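Inorganic pyrophosphatase (Shewanella sp. AS-11, PDB 6LL8) probably hydrolyses diphosphate to two phosphates as a manganese-dependent enzyme of the DHH phosphatase family, here holding magnesium ions and the diphosphate analogue imidodiphosphate. Local coordinates at residues V114-D126 with G138-I150. Residues are numbered along the deposited sequence; the frame is centred on the assembly and turned at random.
Unlike the reference sequence in segment 114-126: Ser117 (reference Arg). With MG (magnesium ion), chain D; MG (magnesium ion), chain F; 2PN (imidodiphosphoric acid), chain I.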
ATOM      1  N   VAL A 114      -3.970 -12.397   1.086  1.00  8.11           N
ATOM      2  CA  VAL A 114      -3.198 -12.646  -0.124  1.00  8.57           C
ATOM      3  C   VAL A 114      -2.231 -11.496  -0.345  1.00  7.55           C
ATOM      4  O   VAL A 114      -2.145 -10.519   0.412  1.00  8.27           O
ATOM      5  CB  VAL A 114      -4.112 -12.910  -1.322  1.00  8.79           C
ATOM      6  CG1 VAL A 114      -4.911 -14.198  -1.089  1.00 10.52           C
ATOM      7  CG2 VAL A 114      -5.006 -11.706  -1.639  1.00  9.58           C
ATOM      8  N   GLY A 115      -1.488 -11.595  -1.427  1.00  8.00           N
ATOM      9  CA  GLY A 115      -0.439 -10.616  -1.728  1.00  8.74           C
ATOM     10  C   GLY A 115      -0.889  -9.272  -2.223  1.00  8.82           C
ATOM     11  O   GLY A 115      -0.102  -8.347  -2.129  1.00  9.22           O
ATOM     12  N   CYS A 116      -2.100  -9.132  -2.740  1.00  8.21           N
ATOM     13  CA  CYS A 116      -2.498  -7.871  -3.382  1.00  7.56           C
ATOM     14  C   CYS A 116      -4.016  -7.726  -3.376  1.00  7.87           C
ATOM     15  O   CYS A 116      -4.713  -8.714  -3.657  1.00  8.33           O
ATOM     16  CB  CYS A 116      -1.933  -7.834  -4.781  1.00  8.38           C
ATOM     17  SG  CYS A 116      -2.240  -6.283  -5.642  1.00  9.39           S
ATOM     18  N   SER A 117      -4.524  -6.516  -3.151  1.00  7.56           N
ATOM     19  CA  SER A 117      -5.973  -6.310  -3.257  1.00  7.38           C
ATOM     20  C   SER A 117      -6.460  -6.664  -4.649  1.00  7.33           C
ATOM     21  O   SER A 117      -7.594  -7.149  -4.810  1.00  8.08           O
ATOM     22  CB  SER A 117      -6.362  -4.877  -2.962  1.00  8.73           C
ATOM     23  OG  SER A 117      -6.021  -4.456  -1.663  1.00  8.97           O
ATOM     24  N   ASN A 118      -5.673  -6.406  -5.676  1.00  7.34           N
ATOM     25  CA  ASN A 118      -6.093  -6.677  -7.065  1.00  7.84           C
ATOM     26  C   ASN A 118      -6.230  -8.169  -7.320  1.00  7.91           C
ATOM     27  O   ASN A 118      -6.985  -8.520  -8.243  1.00  8.41           O
ATOM     28  CB  ASN A 118      -5.190  -5.983  -8.088  1.00  8.24           C
ATOM     29  CG  ASN A 118      -5.585  -4.545  -8.342  1.00  9.19           C
ATOM     30  OD1 ASN A 118      -6.450  -4.315  -9.196  1.00 12.20           O
ATOM     31  ND2 ASN A 118      -5.068  -3.595  -7.570  1.00  9.62           N
ATOM     32  N   THR A 119      -5.574  -9.025  -6.548  1.00  7.38           N
ATOM     33  CA  THR A 119      -5.825 -10.488  -6.637  1.00  7.83           C
ATOM     34  C   THR A 119      -7.271 -10.760  -6.245  1.00  7.83           C
ATOM     35  O   THR A 119      -7.966 -11.589  -6.881  1.00  8.78           O
ATOM     36  CB  THR A 119      -4.817 -11.246  -5.800  1.00  8.45           C
ATOM     37  OG1 THR A 119      -3.531 -10.933  -6.334  1.00  9.06           O
ATOM     38  CG2 THR A 119      -5.051 -12.736  -5.791  1.00  9.67           C
ATOM     39  N   VAL A 120      -7.731 -10.108  -5.185  1.00  7.52           N
ATOM     40  CA  VAL A 120      -9.126 -10.273  -4.724  1.00  7.60           C
ATOM     41  C   VAL A 120     -10.078  -9.641  -5.748  1.00  7.57           C
ATOM     42  O   VAL A 120     -11.134 -10.204  -6.047  1.00  8.32           O
ATOM     43  CB  VAL A 120      -9.313  -9.673  -3.331  1.00  7.83           C
ATOM     44  CG1 VAL A 120     -10.716 -10.016  -2.823  1.00  8.58           C
ATOM     45  CG2 VAL A 120      -8.265 -10.166  -2.356  1.00  9.12           C
ATOM     46  N   ILE A 121      -9.754  -8.481  -6.312  1.00  7.64           N
ATOM     47  CA  ILE A 121     -10.625  -7.891  -7.338  1.00  7.72           C
ATOM     48  C   ILE A 121     -10.728  -8.840  -8.526  1.00  7.68           C
ATOM     49  O   ILE A 121     -11.815  -8.970  -9.078  1.00  8.91           O
ATOM     50  CB  ILE A 121     -10.120  -6.486  -7.701  1.00  7.72           C
ATOM     51  CG1 ILE A 121     -10.209  -5.563  -6.486  1.00  7.87           C
ATOM     52  CG2 ILE A 121     -10.896  -5.932  -8.873  1.00  8.82           C
ATOM     53  CD1 ILE A 121      -9.514  -4.227  -6.657  1.00  8.27           C
ATOM     54  N   LYS A 122      -9.667  -9.533  -8.903  1.00  8.00           N
ATOM     55  CA  LYS A 122      -9.778 -10.515 -10.006  1.00  9.01           C
ATOM     56  C   LYS A 122     -10.784 -11.587  -9.608  1.00  8.87           C
ATOM     57  O   LYS A 122     -11.586 -12.008 -10.456  1.00  9.91           O
ATOM     58  CB  LYS A 122      -8.394 -11.060 -10.334  1.00 10.48           C
ATOM     59  CG  LYS A 122      -8.269 -11.671 -11.704  1.00 15.27           C
ATOM     60  CD  LYS A 122      -8.746 -13.014 -11.866  1.00 16.77           C
ATOM     61  CE  LYS A 122      -8.448 -13.494 -13.293  1.00 17.78           C
ATOM     62  NZ  LYS A 122      -8.898 -14.878 -13.383  1.00 18.59           N
ATOM     63  N   MET A 123     -10.762 -12.032  -8.366  1.00  8.97           N
ATOM     64  CA  MET A 123     -11.763 -13.021  -7.886  0.50  9.56           C
ATOM     65  C   MET A 123     -13.173 -12.453  -8.033  1.00  9.50           C
ATOM     66  O   MET A 123     -14.100 -13.220  -8.329  1.00 10.42           O
ATOM     67  CB  MET A 123     -11.544 -13.384  -6.416  0.50 10.19           C
ATOM     68  CG  MET A 123     -10.289 -14.163  -6.164  0.50  9.99           C
ATOM     69  SD  MET A 123     -10.044 -14.249  -4.358  0.50 11.61           S
ATOM     70  CE  MET A 123      -8.469 -15.097  -4.272  0.50 17.86           C
ATOM     71  N   MET A 124     -13.342 -11.157  -7.841  1.00  8.80           N
ATOM     72  CA  MET A 124     -14.669 -10.542  -8.034  1.00  9.04           C
ATOM     73  C   MET A 124     -15.082 -10.573  -9.504  1.00  8.90           C
ATOM     74  O   MET A 124     -16.237 -10.919  -9.820  1.00 10.09           O
ATOM     75  CB  MET A 124     -14.652  -9.119  -7.483  1.00  8.88           C
ATOM     76  CG  MET A 124     -14.357  -9.042  -6.021  1.00  9.98           C
ATOM     77  SD  MET A 124     -14.166  -7.364  -5.367  1.00 11.28           S
ATOM     78  CE  MET A 124     -15.859  -6.830  -5.370  1.00 11.46           C
ATOM     79  N   TYR A 125     -14.179 -10.264 -10.416  1.00  8.85           N
ATOM     80  CA  TYR A 125     -14.497 -10.375 -11.844  1.00  9.59           C
ATOM     81  C   TYR A 125     -14.923 -11.811 -12.157  1.00 10.07           C
ATOM     82  O   TYR A 125     -15.888 -12.005 -12.911  1.00 11.46           O
ATOM     83  CB  TYR A 125     -13.321 -10.011 -12.749  1.00  9.46           C
ATOM     84  CG  TYR A 125     -13.138  -8.541 -13.001  1.00  8.92           C
ATOM     85  CD1 TYR A 125     -12.386  -7.725 -12.171  1.00  9.33           C
ATOM     86  CD2 TYR A 125     -13.601  -8.006 -14.184  1.00  9.73           C
ATOM     87  CE1 TYR A 125     -12.189  -6.389 -12.466  1.00  9.19           C
ATOM     88  CE2 TYR A 125     -13.417  -6.670 -14.492  1.00  9.16           C
ATOM     89  CZ  TYR A 125     -12.684  -5.851 -13.640  1.00  8.42           C
ATOM     90  OH  TYR A 125     -12.491  -4.537 -13.986  1.00  9.33           O
ATOM     91  N   ASP A 126     -14.215 -12.792 -11.618  1.00 10.29           N
ATOM     92  CA  ASP A 126     -14.535 -14.215 -11.869  1.00 11.87           C
ATOM     93  C   ASP A 126     -15.931 -14.516 -11.331  1.00 11.04           C
ATOM     94  O   ASP A 126     -16.712 -15.225 -12.005  1.00 13.29           O
ATOM     95  CB  ASP A 126     -13.545 -15.163 -11.197  1.00 14.80           C
ATOM     96  CG  ASP A 126     -12.129 -15.150 -11.724  1.00 19.69           C
ATOM     97  OD1 ASP A 126     -11.917 -14.699 -12.818  1.00 20.57           O
ATOM     98  OD2 ASP A 126     -11.241 -15.660 -10.981  1.00 24.81           O
ATOM     99  N   GLY A 138      -3.667  -5.236 -17.506  1.00  8.64           N
ATOM    100  CA  GLY A 138      -2.275  -4.819 -17.380  1.00  9.02           C
ATOM    101  C   GLY A 138      -2.019  -4.105 -16.067  1.00  8.68           C
ATOM    102  O   GLY A 138      -1.010  -4.356 -15.423  1.00  8.95           O
ATOM    103  N   ILE A 139      -2.888  -3.155 -15.714  1.00  8.58           N
ATOM    104  CA  ILE A 139      -2.634  -2.391 -14.478  1.00  8.72           C
ATOM    105  C   ILE A 139      -2.856  -3.306 -13.274  1.00  8.49           C
ATOM    106  O   ILE A 139      -2.144  -3.148 -12.263  1.00  9.03           O
ATOM    107  CB  ILE A 139      -3.402  -1.068 -14.420  1.00  8.43           C
ATOM    108  CG1 ILE A 139      -4.913  -1.231 -14.265  1.00  9.75           C
ATOM    109  CG2 ILE A 139      -3.031  -0.193 -15.604  1.00  9.98           C
ATOM    110  CD1 ILE A 139      -5.640   0.070 -14.024  1.00 10.01           C
ATOM    111  N   MET A 140      -3.805  -4.223 -13.315  1.00  8.11           N
ATOM    112  CA  MET A 140      -4.001  -5.170 -12.212  1.00  8.55           C
ATOM    113  C   MET A 140      -2.762  -6.049 -12.037  1.00  7.96           C
ATOM    114  O   MET A 140      -2.289  -6.274 -10.922  1.00  8.84           O
ATOM    115  CB  MET A 140      -5.236  -6.024 -12.461  1.00  7.86           C
ATOM    116  CG  MET A 140      -6.565  -5.270 -12.412  1.00  8.39           C
ATOM    117  SD  MET A 140      -7.977  -6.313 -12.776  1.00  9.43           S
ATOM    118  CE  MET A 140      -8.030  -7.330 -11.311  1.00 11.21           C
ATOM    119  N   MET A 141      -2.245  -6.532 -13.155  1.00  8.12           N
ATOM    120  CA  MET A 141      -1.024  -7.346 -13.157  1.00  8.12           C
ATOM    121  C   MET A 141       0.116  -6.576 -12.495  1.00  8.28           C
ATOM    122  O   MET A 141       0.835  -7.118 -11.641  1.00  8.92           O
ATOM    123  CB  MET A 141      -0.687  -7.695 -14.596  1.00  8.93           C
ATOM    124  CG  MET A 141       0.563  -8.554 -14.756  1.00  9.63           C
ATOM    125  SD  MET A 141       1.365  -8.393 -16.367  1.00 10.89           S
ATOM    126  CE  MET A 141       1.970  -6.718 -16.217  1.00 11.69           C
ATOM    127  N   CYS A 142       0.290  -5.324 -12.903  1.00  8.32           N
ATOM    128  CA  CYS A 142       1.378  -4.498 -12.338  1.00  8.49           C
ATOM    129  C   CYS A 142       1.170  -4.330 -10.838  1.00  8.29           C
ATOM    130  O   CYS A 142       2.147  -4.395 -10.062  1.00  8.96           O
ATOM    131  CB  CYS A 142       1.463  -3.144 -13.008  1.00  9.50           C
ATOM    132  SG  CYS A 142       2.092  -3.193 -14.688  1.00 10.65           S
ATOM    133  N   ALA A 143      -0.049  -4.040 -10.409  1.00  8.36           N
ATOM    134  CA  ALA A 143      -0.286  -3.863  -8.971  1.00  8.10           C
ATOM    135  C   ALA A 143       0.124  -5.106  -8.185  1.00  7.57           C
ATOM    136  O   ALA A 143       0.742  -4.984  -7.107  1.00  8.84           O
ATOM    137  CB  ALA A 143      -1.732  -3.545  -8.710  1.00  9.90           C
ATOM    138  N   ILE A 144      -0.176  -6.298  -8.696  1.00  7.61           N
ATOM    139  CA  ILE A 144       0.136  -7.532  -7.953  1.00  8.07           C
ATOM    140  C   ILE A 144       1.649  -7.739  -7.949  1.00  8.21           C
ATOM    141  O   ILE A 144       2.205  -8.147  -6.927  1.00  8.71           O
ATOM    142  CB  ILE A 144      -0.628  -8.731  -8.537  1.00  8.07           C
ATOM    143  CG1 ILE A 144      -2.145  -8.521  -8.526  1.00  8.40           C
ATOM    144  CG2 ILE A 144      -0.244  -9.997  -7.770  1.00  8.69           C
ATOM    145  CD1 ILE A 144      -2.894  -9.443  -9.431  1.00 10.65           C
ATOM    146  N   LEU A 145       2.312  -7.500  -9.071  1.00  8.70           N
ATOM    147  CA  LEU A 145       3.784  -7.592  -9.118  1.00  9.63           C
ATOM    148  C   LEU A 145       4.412  -6.629  -8.125  1.00 10.12           C
ATOM    149  O   LEU A 145       5.448  -6.939  -7.522  1.00 10.70           O
ATOM    150  CB  LEU A 145       4.260  -7.301 -10.535  1.00 10.60           C
ATOM    151  CG  LEU A 145       4.011  -8.410 -11.542  1.00 11.57           C
ATOM    152  CD1 LEU A 145       4.143  -7.835 -12.942  1.00 13.08           C
ATOM    153  CD2 LEU A 145       4.948  -9.584 -11.339  1.00 12.71           C
ATOM    154  N   SER A 146       3.842  -5.447  -7.941  1.00  9.28           N
ATOM    155  CA  SER A 146       4.373  -4.445  -6.998  1.00 10.46           C
ATOM    156  C   SER A 146       4.155  -4.922  -5.566  1.00  9.02           C
ATOM    157  O   SER A 146       5.117  -4.976  -4.780  1.00  9.82           O
ATOM    158  CB  SER A 146       3.736  -3.105  -7.252  1.00 13.46           C
ATOM    159  OG  SER A 146       4.382  -2.154  -6.454  1.00 18.98           O
ATOM    160  N   ASP A 147       2.918  -5.223  -5.216  1.00  8.84           N
ATOM    161  CA  ASP A 147       2.618  -5.608  -3.823  1.00  9.07           C
ATOM    162  C   ASP A 147       3.352  -6.872  -3.404  1.00  8.61           C
ATOM    163  O   ASP A 147       3.748  -6.982  -2.249  1.00  9.97           O
ATOM    164  CB  ASP A 147       1.126  -5.820  -3.643  1.00  9.37           C
ATOM    165  CG  ASP A 147       0.407  -4.611  -3.100  1.00  9.83           C
ATOM    166  OD1 ASP A 147       0.854  -3.510  -3.403  1.00 11.46           O
ATOM    167  OD2 ASP A 147      -0.670  -4.751  -2.463  1.00  8.69           O
ATOM    168  N   THR A 148       3.549  -7.813  -4.316  1.00  8.01           N
ATOM    169  CA  THR A 148       4.233  -9.056  -3.982  1.00  9.04           C
ATOM    170  C   THR A 148       5.742  -8.953  -4.178  1.00  9.09           C
ATOM    171  O   THR A 148       6.429  -9.950  -3.933  1.00  9.63           O
ATOM    172  CB  THR A 148       3.710 -10.237  -4.771  1.00  8.62           C
ATOM    173  OG1 THR A 148       4.044 -10.124  -6.147  1.00  9.31           O
ATOM    174  CG2 THR A 148       2.234 -10.480  -4.568  1.00  9.54           C
ATOM    175  N   VAL A 149       6.242  -7.812  -4.595  1.00  9.06           N
ATOM    176  CA  VAL A 149       7.697  -7.643  -4.826  1.00  9.14           C
ATOM    177  C   VAL A 149       8.163  -8.729  -5.803  1.00  9.17           C
ATOM    178  O   VAL A 149       9.120  -9.485  -5.547  1.00  9.68           O
ATOM    179  CB  VAL A 149       8.526  -7.548  -3.534  1.00  9.09           C
ATOM    180  CG1 VAL A 149       9.947  -7.086  -3.853  1.00 11.42           C
ATOM    181  CG2 VAL A 149       7.867  -6.616  -2.534  1.00 10.52           C
ATOM    182  N   ILE A 150       7.495  -8.816  -6.937  1.00  9.17           N
ATOM    183  CA  ILE A 150       7.863  -9.801  -7.980  1.00  9.47           C
ATOM    184  C   ILE A 150       7.880 -11.195  -7.358  1.00  9.53           C
ATOM    185  O   ILE A 150       8.768 -12.023  -7.645  1.00 11.17           O
ATOM    186  CB  ILE A 150       9.177  -9.461  -8.703  1.00  9.97           C
ATOM    187  CG1 ILE A 150       9.489  -7.964  -8.792  1.00 11.51           C
ATOM    188  CG2 ILE A 150       9.146 -10.103 -10.085  1.00 12.06           C
ATOM    189  CD1 ILE A 150      10.860  -7.626  -9.389  1.00 12.35           C
TER
HETATM  190 MG    MG D 402      -2.035  -3.615  -1.263  1.00  7.30          MG
HETATM  191 MG    MG F 404       1.024  -1.675  -2.208  1.00 10.37          MG
HETATM  192  P1  2PN I 407       0.067  -2.406   0.788  1.00  7.60           P
HETATM  193  O1  2PN I 407      -0.787  -1.141   0.820  1.00  7.96           O
HETATM  194  O2  2PN I 407       1.325  -2.228  -0.020  1.00  7.90           O
HETATM  195  O3  2PN I 407      -0.751  -3.601   0.335  1.00  7.99           O
HETATM  196  N1  2PN I 407       0.511  -2.710   2.343  1.00  7.29           N
HETATM  197  P2  2PN I 407       1.928  -2.640   3.186  1.00  8.36           P
HETATM  198  O4  2PN I 407       1.595  -1.801   4.416  1.00  9.41           O
HETATM  199  O5  2PN I 407       2.962  -1.951   2.320  1.00  8.34           O
HETATM  200  O6  2PN I 407       2.314  -4.053   3.551  1.00  8.99           O
HETATM  201  O   HOH W   1       1.340  -7.695   0.112  1.00 10.07           O
HETATM  202  O   HOH W   2       3.352  -1.373  -1.824  1.00 10.78           O
HETATM  203  O   HOH W   3       1.052  -1.095  -4.546  1.00 11.34           O
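Met140 is the chief knob of this contact: its side chain drops into a hole on helix 117-126 walled by Asn118, Ile121, Lys122 and Tyr125. The chain runs extended to SD and then bends (chi3 70°), which lays CE against the helix backbone, 3.7 Å from Lys122 N. On the way SD passes obliquely by the Tyr125 ring, a Met-aromatic contact with the sulfur 5.0 Å from the ring centroid. A flexible, unbranched thioether suits so deep a slot.

One turn on, the slim CB of Ala143 lets the amide of Asn118 lie close, with ND2 3.5 Å away. The other end of that amide pays a price: OD1 is buried against Met140 CG at 3.4 Å, with no polar partner in the model. The second bump is Ile144. Its CG1 and CD1 arm crosses Thr119 at about a right angle, CD1 coming 3.5 Å from Thr119 OG1, whose own hydrogen bond goes to Asp160. With SG anti to the backbone N (chi1 -176°), Cys116, the N-cap, points its sulfur across at Ile144 CA, 3.5 Å away, while weakly accepting from Asn118 N. Trimming Ile144 to an alanine is likely to open a gap between Cys116, Thr119 and helix 158-171, where CG1, CG2 and CD1 now pack.

Toward the active site, Gly115 lies against Thr148, where any CB would strike the threonine methyl CG2. Gly115 O meets Asp147 CB at 3.2 Å. The two helix axes run 141° apart in direction, bringing the start of one beside the end of the other. There the Asp147 carboxylate bridges two magnesium ions, OD2 binding one at 2.1 Å and OD1 the other, and both ions also hold imidodiphosphate oxygens. Largely apolar packing thus seats a metal ligand against the Gly115-Cys116 turn. Separately, Asn118 ND2 hydrogen-bonds Asp15, another magnesium ligand, consistent with a second-shell role in placing the metal cluster.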